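Long-range contacts in thiol-activated cytolysin (Desulfobulbus propionicus, PDB 6NAL), which probably binds cholesterol-containing target membranes, assembles into rings and perforates the bilayer, as related cholesterol-dependent cytolysins do: residues T44-Y55 against T352-Y363; E256-T264 against L280-D288. All coordinates share one frame; numbering follows the deposited sequence.

In the fold
Contact 1 joins two long antiparallel strands, 44-59 and 349-372, in the elongated sheet that leads toward the C-terminal beta sandwich. Contact 2 packs helix 254-264 against helix 279-284 and the start of strand 287-294, beside the large central sheet. Their centres lie 18 Å apart, and they meet where R362 CD packs against E256 OE2. Along the chain contact 2 is nested inside the loop that contact 1 closes, so the central sheet and its helices are an excursion between the two long strands. In cytolysins of this family such helices unfold into membrane-spanning hairpins; residues 254-284 probably correspond to the second of these bundles.

Contact 1. Residues T44-Y55 against T352-Y363; sequences TYIVMTREKCSY and TTEYVAEKTERY
C53 sits over one face of the Y355 ring: its CB lies 3.7 Å from Y355 CZ, a CH-pi contact offset toward the rim, while the sulfur approaches obliquely, 4.8 Å from the ring centroid. Y355 carries CG between its backbone N and carbonyl carbon (chi1 60°), which turns the ring across the neighbouring strand rather than along its own. Y55 CB then fills in at the ring edge, 3.9 Å from Y355 CE1. At the far end, I46 and R362 run side by side, pointing the same way, with I46 CD1 over a face of the guanidinium and 3.4 Å from R362 NH1. Next to them the methyls I46 CG2 and T360 CG2 meet at 3.8 Å. On the face that also carries C53 and Y355, Y45 and Y363 touch through their CD2 atoms at 4.1 Å. Midway, T49 CG2 presses on K359 CB at 3.5 Å, tighter than usual for two carbons.

Between the strands run twelve backbone hydrogen bonds in six hydrogen-bonded pairs, from Y45-Y363 to Y55-T353. Farther out, D41 forms a salt bridge with R362 NH2 and E38 a hydrogen bond with Y45 OH, while R423 makes a cation-pi contact with the Y363 ring. T255 OG1 accepts from T360 N, tying the strand to helix 254-264, and C53 to Y55 pair with a parallel strand of the second subunit. The ladder thus rests chiefly on its backbone bonds; the K52-E354 salt bridge is weak and uncertainly placed, with E354 OE1 also bound by I29 N.

Contact 2. Residues E256-T264 against L280-D288; sequences ELETTIKGT and LKEKLSQID
T260 rests its methyl CG2 against two leucines of the other helix, 3.6 Å from L280 CD1 and 3.7 Å from L284 CD2. Its OG1 stands anti to the carbonyl carbon, beside the backbone N (chi1 -49°), which leaves the methyl opposite the N and facing the leucines; the hydroxyl turns back along its own helix and donates to E256 O at 2.6 Å. That carbonyl is gripped twice, by T260 N and T260 OG1 from opposite faces of its plane, so the threonine presents carbon to its neighbour while its hydroxyl is satisfied at home. L257, nearly a turn earlier, and I261, next to T260, both bring CD1 onto I287 CD1, at 3.8 and 3.9 Å. A type I turn from L284 to I287 folds the isoleucine back into this hydrophobic patch, and F248 of strand 232-250 covers it from the sheet.

The E256-K283 margin is looser and partly exposed. K283 crosses E256 at about a right angle, its CE 3.5 Å from E256 OE2, but K283 NZ stays 4.2 Å from that oxygen, beyond a salt bridge. Here the charges attract only at a distance, and no hydrogen bond spans the two segments.

The two short helices cross at 109°, their axes 10.9 Å apart at closest approach, as a helix pair lying against the central sheet; its place between strands 232-250 and 287-294 is consistent with the second membrane-inserting segment of cytolysins.

Contact 1. Residues T44-Y55 against T352-Y363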
loop_
_atom_site.group_PDB
_atom_site.type_symbol
_atom_site.label_atom_id
_atom_site.label_comp_id
_atom_site.label_asym_id
_atom_site.label_seq_id
_atom_site.Cartn_x
_atom_site.Cartn_y
_atom_site.Cartn_z
ATOM N N THR A 44 -17.198 1.780 -10.158
ATOM C CA THR A 44 -15.918 2.133 -9.566
ATOM C C THR A 44 -15.938 1.888 -8.070
ATOM O O THR A 44 -16.922 2.182 -7.378
ATOM C CB THR A 44 -15.568 3.576 -9.866
ATOM O OG1 THR A 44 -15.544 3.733 -11.285
ATOM C CG2 THR A 44 -14.227 3.929 -9.333
ATOM N N TYR A 45 -14.842 1.313 -7.591
ATOM C CA TYR A 45 -14.691 0.887 -6.211
ATOM C C TYR A 45 -13.684 1.798 -5.541
ATOM O O TYR A 45 -12.557 1.945 -6.036
ATOM C CB TYR A 45 -14.176 -0.537 -6.132
ATOM C CG TYR A 45 -14.064 -1.129 -4.722
ATOM C CD1 TYR A 45 -15.129 -1.073 -3.814
ATOM C CD2 TYR A 45 -12.923 -1.805 -4.345
ATOM C CE1 TYR A 45 -15.039 -1.664 -2.579
ATOM C CE2 TYR A 45 -12.818 -2.381 -3.097
ATOM C CZ TYR A 45 -13.875 -2.292 -2.220
ATOM O OH TYR A 45 -13.738 -2.858 -0.990
ATOM N N ILE A 46 -14.078 2.399 -4.423
ATOM C CA ILE A 46 -13.294 3.476 -3.834
ATOM C C ILE A 46 -12.964 3.048 -2.427
ATOM O O ILE A 46 -13.865 2.858 -1.612
ATOM C CB ILE A 46 -14.040 4.816 -3.867
ATOM C CG1 ILE A 46 -14.300 5.194 -5.332
ATOM C CG2 ILE A 46 -13.207 5.851 -3.200
ATOM C CD1 ILE A 46 -15.373 6.192 -5.548
ATOM N N VAL A 47 -11.688 2.854 -2.143
ATOM C CA VAL A 47 -11.246 2.429 -0.824
ATOM C C VAL A 47 -10.436 3.557 -0.191
ATOM O O VAL A 47 -9.476 4.063 -0.794
ATOM C CB VAL A 47 -10.410 1.143 -0.899
ATOM C CG1 VAL A 47 -9.908 0.744 0.488
ATOM C CG2 VAL A 47 -11.188 0.011 -1.520
HETATM N N MSE A 48 -10.786 3.896 1.044
HETATM C CA MSE A 48 -10.115 4.955 1.756
HETATM C C MSE A 48 -9.501 4.382 3.012
HETATM O O MSE A 48 -10.179 3.858 3.875
HETATM C CB MSE A 48 -11.051 6.101 2.095
HETATM C CG MSE A 48 -10.310 7.193 2.904
HETATM SE SE MSE A 48 -10.913 9.020 2.653
HETATM C CE MSE A 48 -10.731 9.576 4.499
ATOM N N THR A 49 -8.184 4.505 3.107
ATOM C CA THR A 49 -7.408 4.019 4.237
ATOM C C THR A 49 -6.792 5.217 4.973
ATOM O O THR A 49 -6.535 6.264 4.376
ATOM C CB THR A 49 -6.347 3.021 3.747
ATOM O OG1 THR A 49 -5.711 2.416 4.879
ATOM C CG2 THR A 49 -5.309 3.681 2.834
ATOM N N ARG A 50 -6.603 5.087 6.285
ATOM C CA ARG A 50 -6.145 6.190 7.109
ATOM C C ARG A 50 -4.975 5.729 7.942
ATOM O O ARG A 50 -4.930 4.599 8.419
ATOM C CB ARG A 50 -7.259 6.734 8.006
ATOM C CG ARG A 50 -8.285 7.561 7.218
ATOM C CD ARG A 50 -9.477 7.977 8.064
ATOM N NE ARG A 50 -10.054 6.798 8.680
ATOM C CZ ARG A 50 -11.065 6.800 9.528
ATOM N NH1 ARG A 50 -11.650 7.933 9.896
ATOM N NH2 ARG A 50 -11.486 5.647 10.000
ATOM N N GLU A 51 -4.025 6.623 8.104
ATOM C CA GLU A 51 -2.805 6.317 8.822
ATOM C C GLU A 51 -2.419 7.509 9.682
ATOM O O GLU A 51 -2.479 8.662 9.242
ATOM C CB GLU A 51 -1.683 6.000 7.866
ATOM C CG GLU A 51 -0.581 5.171 8.456
ATOM C CD GLU A 51 0.580 5.022 7.452
ATOM O OE1 GLU A 51 0.534 5.636 6.337
ATOM O OE2 GLU A 51 1.544 4.290 7.788
ATOM N N LYS A 52 -2.008 7.199 10.892
ATOM C CA LYS A 52 -1.553 8.159 11.863
ATOM C C LYS A 52 -0.071 8.370 11.622
ATOM O O LYS A 52 0.693 7.391 11.601
ATOM C CB LYS A 52 -1.817 7.638 13.272
ATOM C CG LYS A 52 -1.461 8.638 14.365
ATOM C CD LYS A 52 -1.939 8.192 15.761
ATOM C CE LYS A 52 -0.915 8.661 16.833
ATOM N NZ LYS A 52 -1.465 9.183 18.107
ATOM N N CYS A 53 0.321 9.646 11.436
ATOM C CA CYS A 53 1.698 10.031 11.173
ATOM C C CYS A 53 2.073 11.216 12.036
ATOM O O CYS A 53 1.213 11.951 12.516
ATOM C CB CYS A 53 1.963 10.481 9.725
ATOM S SG CYS A 53 1.346 9.410 8.500
ATOM N N SER A 54 3.378 11.425 12.174
ATOM C CA SER A 54 3.930 12.630 12.750
ATOM C C SER A 54 5.030 13.167 11.835
ATOM O O SER A 54 5.664 12.441 11.073
ATOM C CB SER A 54 4.419 12.375 14.160
ATOM O OG SER A 54 5.713 11.856 14.200
ATOM N N TYR A 55 5.164 14.469 11.827
ATOM C CA TYR A 55 6.134 15.142 10.997
ATOM C C TYR A 55 7.050 15.872 11.958
ATOM O O TYR A 55 6.569 16.524 12.882
ATOM C CB TYR A 55 5.477 16.108 10.026
ATOM C CG TYR A 55 6.497 16.799 9.150
ATOM C CD1 TYR A 55 7.100 16.138 8.087
ATOM C CD2 TYR A 55 6.863 18.103 9.397
ATOM C CE1 TYR A 55 8.049 16.749 7.293
ATOM C CE2 TYR A 55 7.847 18.766 8.590
ATOM C CZ TYR A 55 8.423 18.076 7.556
ATOM O OH TYR A 55 9.351 18.650 6.751
ATOM N N THR A 352 7.452 18.814 16.405
ATOM C CA THR A 352 6.772 17.586 15.998
ATOM C C THR A 352 5.277 17.831 16.023
ATOM O O THR A 352 4.786 18.558 16.891
ATOM C CB THR A 352 7.061 16.404 16.930
ATOM O OG1 THR A 352 8.412 15.966 16.760
ATOM C CG2 THR A 352 6.085 15.234 16.662
ATOM N N THR A 353 4.549 17.209 15.102
ATOM C CA THR A 353 3.095 17.327 15.088
ATOM C C THR A 353 2.525 16.079 14.401
ATOM O O THR A 353 3.117 15.569 13.454
ATOM C CB THR A 353 2.676 18.617 14.373
ATOM O OG1 THR A 353 1.254 18.815 14.500
ATOM C CG2 THR A 353 3.086 18.537 12.901
ATOM N N GLU A 354 1.395 15.585 14.892
ATOM C CA GLU A 354 0.769 14.396 14.354
ATOM C C GLU A 354 -0.396 14.791 13.466
ATOM O O GLU A 354 -0.957 15.879 13.582
ATOM C CB GLU A 354 0.306 13.461 15.464
ATOM C CG GLU A 354 1.454 13.070 16.384
ATOM C CD GLU A 354 1.025 12.268 17.605
ATOM O OE1 GLU A 354 -0.187 12.275 17.915
ATOM O OE2 GLU A 354 1.908 11.640 18.249
ATOM N N TYR A 355 -0.706 13.909 12.532
ATOM C CA TYR A 355 -1.785 14.132 11.599
ATOM C C TYR A 355 -2.277 12.778 11.107
ATOM O O TYR A 355 -1.612 11.752 11.268
ATOM C CB TYR A 355 -1.353 15.036 10.451
ATOM C CG TYR A 355 -0.222 14.540 9.599
ATOM C CD1 TYR A 355 1.092 14.768 9.946
ATOM C CD2 TYR A 355 -0.480 13.928 8.394
ATOM C CE1 TYR A 355 2.142 14.348 9.109
ATOM C CE2 TYR A 355 0.533 13.515 7.561
ATOM C CZ TYR A 355 1.848 13.718 7.933
ATOM O OH TYR A 355 2.851 13.276 7.108
ATOM N N VAL A 356 -3.463 12.800 10.512
ATOM C CA VAL A 356 -4.074 11.634 9.886
ATOM C C VAL A 356 -3.934 11.739 8.368
ATOM O O VAL A 356 -4.588 12.571 7.733
ATOM C CB VAL A 356 -5.550 11.514 10.269
ATOM C CG1 VAL A 356 -6.120 10.276 9.656
ATOM C CG2 VAL A 356 -5.701 11.481 11.762
ATOM N N ALA A 357 -3.097 10.903 7.760
ATOM C CA ALA A 357 -2.974 10.898 6.300
ATOM C C ALA A 357 -4.066 9.978 5.777
ATOM O O ALA A 357 -4.187 8.842 6.256
ATOM C CB ALA A 357 -1.606 10.399 5.822
ATOM N N GLU A 358 -4.857 10.461 4.811
ATOM C CA GLU A 358 -5.910 9.661 4.177
ATOM C C GLU A 358 -5.561 9.285 2.742
ATOM O O GLU A 358 -5.322 10.155 1.910
ATOM C CB GLU A 358 -7.231 10.415 4.180
ATOM C CG GLU A 358 -7.553 10.954 5.543
ATOM C CD GLU A 358 -8.837 11.771 5.557
ATOM O OE1 GLU A 358 -9.638 11.623 6.528
ATOM O OE2 GLU A 358 -9.076 12.479 4.544
ATOM N N LYS A 359 -5.529 7.991 2.454
ATOM C CA LYS A 359 -5.206 7.489 1.122
ATOM C C LYS A 359 -6.479 6.898 0.532
ATOM O O LYS A 359 -7.114 6.047 1.147
ATOM C CB LYS A 359 -4.092 6.440 1.143
ATOM C CG LYS A 359 -3.836 5.857 -0.255
ATOM C CD LYS A 359 -2.830 4.728 -0.226
ATOM C CE LYS A 359 -2.346 4.359 -1.629
ATOM N NZ LYS A 359 -2.863 5.234 -2.735
ATOM N N THR A 360 -6.870 7.407 -0.615
ATOM C CA THR A 360 -7.993 6.952 -1.404
ATOM C C THR A 360 -7.422 6.299 -2.657
ATOM O O THR A 360 -6.512 6.856 -3.275
ATOM C CB THR A 360 -8.870 8.139 -1.769
ATOM O OG1 THR A 360 -9.416 8.749 -0.585
ATOM C CG2 THR A 360 -9.969 7.674 -2.695
ATOM N N GLU A 361 -7.896 5.088 -2.977
ATOM C CA GLU A 361 -7.612 4.418 -4.240
ATOM C C GLU A 361 -8.919 4.149 -4.960
ATOM O O GLU A 361 -9.903 3.736 -4.342
ATOM C CB GLU A 361 -6.879 3.077 -4.061
ATOM C CG GLU A 361 -5.440 3.230 -3.584
ATOM C CD GLU A 361 -4.429 3.304 -4.735
ATOM O OE1 GLU A 361 -3.736 4.356 -4.876
ATOM O OE2 GLU A 361 -4.323 2.295 -5.478
ATOM N N ARG A 362 -8.931 4.403 -6.255
ATOM C CA ARG A 362 -10.075 4.142 -7.108
ATOM C C ARG A 362 -9.697 2.982 -8.022
ATOM O O ARG A 362 -8.640 3.002 -8.660
ATOM C CB ARG A 362 -10.474 5.394 -7.904
ATOM C CG ARG A 362 -10.791 6.646 -7.044
ATOM C CD ARG A 362 -11.130 7.911 -7.878
ATOM N NE ARG A 362 -12.353 7.715 -8.661
ATOM C CZ ARG A 362 -13.565 8.083 -8.264
ATOM N NH1 ARG A 362 -13.719 8.696 -7.092
ATOM N NH2 ARG A 362 -14.625 7.842 -9.039
ATOM N N TYR A 363 -10.533 1.959 -8.030
ATOM C CA TYR A 363 -10.336 0.758 -8.837
ATOM C C TYR A 363 -11.523 0.687 -9.787
ATOM O O TYR A 363 -12.680 0.594 -9.349
ATOM C CB TYR A 363 -10.246 -0.488 -7.968
ATOM C CG TYR A 363 -9.187 -0.453 -6.919
ATOM C CD1 TYR A 363 -7.917 -0.938 -7.193
ATOM C CD2 TYR A 363 -9.461 0.032 -5.637
ATOM C CE1 TYR A 363 -6.928 -0.944 -6.241
ATOM C CE2 TYR A 363 -8.462 0.031 -4.656
ATOM C CZ TYR A 363 -7.188 -0.462 -4.986
ATOM O OH TYR A 363 -6.172 -0.495 -4.071
#

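Contact 2. Residues E256-T264 against L280-D288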
loop_
_atom_site.group_PDB
_atom_site.type_symbol
_atom_site.label_atom_id
_atom_site.label_comp_id
_atom_site.label_asym_id
_atom_site.label_seq_id
_atom_site.Cartn_x
_atom_site.Cartn_y
_atom_site.Cartn_z
ATOM N N GLU A 256 -6.526 12.657 -4.539
ATOM C CA GLU A 256 -6.813 13.163 -5.873
ATOM C C GLU A 256 -6.479 14.653 -5.972
ATOM O O GLU A 256 -5.990 15.102 -7.011
ATOM C CB GLU A 256 -8.280 12.881 -6.244
ATOM C CG GLU A 256 -8.477 12.496 -7.719
ATOM C CD GLU A 256 -9.585 11.460 -7.936
ATOM O OE1 GLU A 256 -10.608 11.558 -7.211
ATOM O OE2 GLU A 256 -9.431 10.563 -8.822
ATOM N N LEU A 257 -6.696 15.430 -4.907
ATOM C CA LEU A 257 -6.223 16.817 -4.919
ATOM C C LEU A 257 -4.703 16.870 -5.109
ATOM O O LEU A 257 -4.204 17.519 -6.032
ATOM C CB LEU A 257 -6.653 17.537 -3.634
ATOM C CG LEU A 257 -6.320 19.033 -3.535
ATOM C CD1 LEU A 257 -7.034 19.827 -4.623
ATOM C CD2 LEU A 257 -6.695 19.597 -2.217
ATOM N N GLU A 258 -3.950 16.132 -4.290
ATOM C CA GLU A 258 -2.491 16.158 -4.400
ATOM C C GLU A 258 -2.023 15.704 -5.779
ATOM O O GLU A 258 -1.109 16.303 -6.359
ATOM C CB GLU A 258 -1.877 15.300 -3.284
ATOM C CG GLU A 258 -0.347 15.140 -3.340
ATOM C CD GLU A 258 0.271 14.645 -2.027
ATOM O OE1 GLU A 258 -0.285 13.690 -1.423
ATOM O OE2 GLU A 258 1.320 15.204 -1.608
ATOM N N THR A 259 -2.634 14.652 -6.335
ATOM C CA THR A 259 -2.185 14.186 -7.639
ATOM C C THR A 259 -2.468 15.199 -8.747
ATOM O O THR A 259 -1.674 15.329 -9.679
ATOM C CB THR A 259 -2.852 12.856 -7.991
ATOM O OG1 THR A 259 -2.560 11.912 -6.960
ATOM C CG2 THR A 259 -2.337 12.342 -9.373
ATOM N N THR A 260 -3.643 15.827 -8.722
ATOM C CA THR A 260 -3.997 16.793 -9.754
ATOM C C THR A 260 -3.050 17.991 -9.715
ATOM O O THR A 260 -2.498 18.395 -10.746
ATOM C CB THR A 260 -5.468 17.215 -9.576
ATOM O OG1 THR A 260 -6.282 16.046 -9.432
ATOM C CG2 THR A 260 -5.956 17.953 -10.834
ATOM N N ILE A 261 -2.845 18.559 -8.522
ATOM C CA ILE A 261 -1.947 19.696 -8.383
ATOM C C ILE A 261 -0.509 19.301 -8.696
ATOM O O ILE A 261 0.284 20.133 -9.162
ATOM C CB ILE A 261 -2.013 20.294 -6.959
ATOM C CG1 ILE A 261 -3.410 20.711 -6.557
ATOM C CG2 ILE A 261 -1.045 21.518 -6.825
ATOM C CD1 ILE A 261 -4.076 21.492 -7.632
ATOM N N LYS A 262 -0.096 18.088 -8.318
ATOM C CA LYS A 262 1.309 17.733 -8.522
ATOM C C LYS A 262 1.627 17.583 -9.998
ATOM O O LYS A 262 2.794 17.653 -10.383
ATOM C CB LYS A 262 1.673 16.443 -7.774
ATOM C CG LYS A 262 2.158 16.662 -6.341
ATOM C CD LYS A 262 3.413 15.872 -6.011
ATOM C CE LYS A 262 3.971 16.228 -4.631
ATOM N NZ LYS A 262 3.152 15.680 -3.482
ATOM N N GLY A 263 0.613 17.444 -10.831
ATOM C CA GLY A 263 0.869 17.245 -12.235
ATOM C C GLY A 263 0.653 18.505 -13.041
ATOM O O GLY A 263 1.050 18.600 -14.207
ATOM N N THR A 264 0.006 19.485 -12.430
ATOM C CA THR A 264 -0.243 20.743 -13.110
ATOM C C THR A 264 0.506 21.911 -12.492
ATOM O O THR A 264 0.512 22.992 -13.097
ATOM C CB THR A 264 -1.749 21.080 -13.150
ATOM O OG1 THR A 264 -2.237 21.318 -11.831
ATOM C CG2 THR A 264 -2.561 19.950 -13.767
ATOM N N LEU A 280 -9.687 15.376 -16.435
ATOM C CA LEU A 280 -8.838 16.260 -15.656
ATOM C C LEU A 280 -9.535 17.594 -15.418
ATOM O O LEU A 280 -9.528 18.112 -14.299
ATOM C CB LEU A 280 -7.494 16.454 -16.360
ATOM C CG LEU A 280 -6.384 17.104 -15.532
ATOM C CD1 LEU A 280 -6.218 16.500 -14.147
ATOM C CD2 LEU A 280 -5.042 17.038 -16.266
ATOM N N LYS A 281 -10.205 18.133 -16.437
ATOM C CA LYS A 281 -10.803 19.452 -16.286
ATOM C C LYS A 281 -11.950 19.443 -15.279
ATOM O O LYS A 281 -12.048 20.351 -14.449
ATOM C CB LYS A 281 -11.260 19.976 -17.642
ATOM C CG LYS A 281 -10.157 20.698 -18.442
ATOM C CD LYS A 281 -9.315 19.685 -19.275
ATOM C CE LYS A 281 -8.302 20.368 -20.221
ATOM N NZ LYS A 281 -7.049 19.568 -20.439
ATOM N N GLU A 282 -12.816 18.428 -15.297
ATOM C CA GLU A 282 -13.882 18.427 -14.293
ATOM C C GLU A 282 -13.318 18.245 -12.885
ATOM O O GLU A 282 -13.934 18.697 -11.912
ATOM C CB GLU A 282 -14.921 17.359 -14.590
ATOM C CG GLU A 282 -16.064 17.321 -13.589
ATOM C CD GLU A 282 -15.850 16.213 -12.562
ATOM O OE1 GLU A 282 -14.847 15.476 -12.717
ATOM O OE2 GLU A 282 -16.660 16.066 -11.609
ATOM N N LYS A 283 -12.140 17.626 -12.749
ATOM C CA LYS A 283 -11.421 17.696 -11.481
ATOM C C LYS A 283 -11.012 19.133 -11.190
ATOM O O LYS A 283 -11.432 19.717 -10.189
ATOM C CB LYS A 283 -10.183 16.801 -11.509
ATOM C CG LYS A 283 -10.444 15.315 -11.441
ATOM C CD LYS A 283 -9.144 14.503 -11.317
ATOM C CE LYS A 283 -9.450 12.993 -11.276
ATOM N NZ LYS A 283 -9.919 12.435 -12.588
ATOM N N LEU A 284 -10.209 19.722 -12.090
ATOM C CA LEU A 284 -9.747 21.104 -11.950
ATOM C C LEU A 284 -10.868 22.073 -11.613
ATOM O O LEU A 284 -10.686 22.989 -10.800
ATOM C CB LEU A 284 -9.102 21.576 -13.240
ATOM C CG LEU A 284 -7.955 20.691 -13.667
ATOM C CD1 LEU A 284 -7.598 20.932 -15.126
ATOM C CD2 LEU A 284 -6.785 20.956 -12.780
ATOM N N SER A 285 -12.028 21.903 -12.243
ATOM C CA SER A 285 -13.148 22.802 -11.997
ATOM C C SER A 285 -13.580 22.768 -10.548
ATOM O O SER A 285 -14.270 23.678 -10.091
ATOM C CB SER A 285 -14.321 22.410 -12.889
ATOM O OG SER A 285 -14.720 21.072 -12.616
ATOM N N GLN A 286 -13.212 21.723 -9.825
ATOM C CA GLN A 286 -13.598 21.557 -8.438
ATOM C C GLN A 286 -12.568 22.117 -7.484
ATOM O O GLN A 286 -12.699 21.920 -6.279
ATOM C CB GLN A 286 -13.805 20.070 -8.137
ATOM C CG GLN A 286 -15.129 19.508 -8.649
ATOM C CD GLN A 286 -15.154 18.002 -8.632
ATOM O OE1 GLN A 286 -14.980 17.390 -9.672
ATOM N NE2 GLN A 286 -15.378 17.394 -7.459
ATOM N N ILE A 287 -11.525 22.764 -7.992
ATOM C CA ILE A 287 -10.430 23.274 -7.166
ATOM C C ILE A 287 -10.484 24.797 -7.142
ATOM O O ILE A 287 -10.334 25.456 -8.178
ATOM C CB ILE A 287 -9.075 22.756 -7.675
ATOM C CG1 ILE A 287 -9.122 21.218 -7.710
ATOM C CG2 ILE A 287 -7.948 23.220 -6.790
ATOM C CD1 ILE A 287 -7.862 20.548 -8.240
ATOM N N ASP A 288 -10.679 25.345 -5.946
ATOM C CA ASP A 288 -10.657 26.784 -5.702
ATOM C C ASP A 288 -9.248 27.255 -5.330
ATOM O O ASP A 288 -8.641 26.724 -4.393
ATOM C CB ASP A 288 -11.606 27.161 -4.560
ATOM C CG ASP A 288 -13.085 26.989 -4.911
ATOM O OD1 ASP A 288 -13.444 26.952 -6.116
ATOM O OD2 ASP A 288 -13.897 26.897 -3.956
#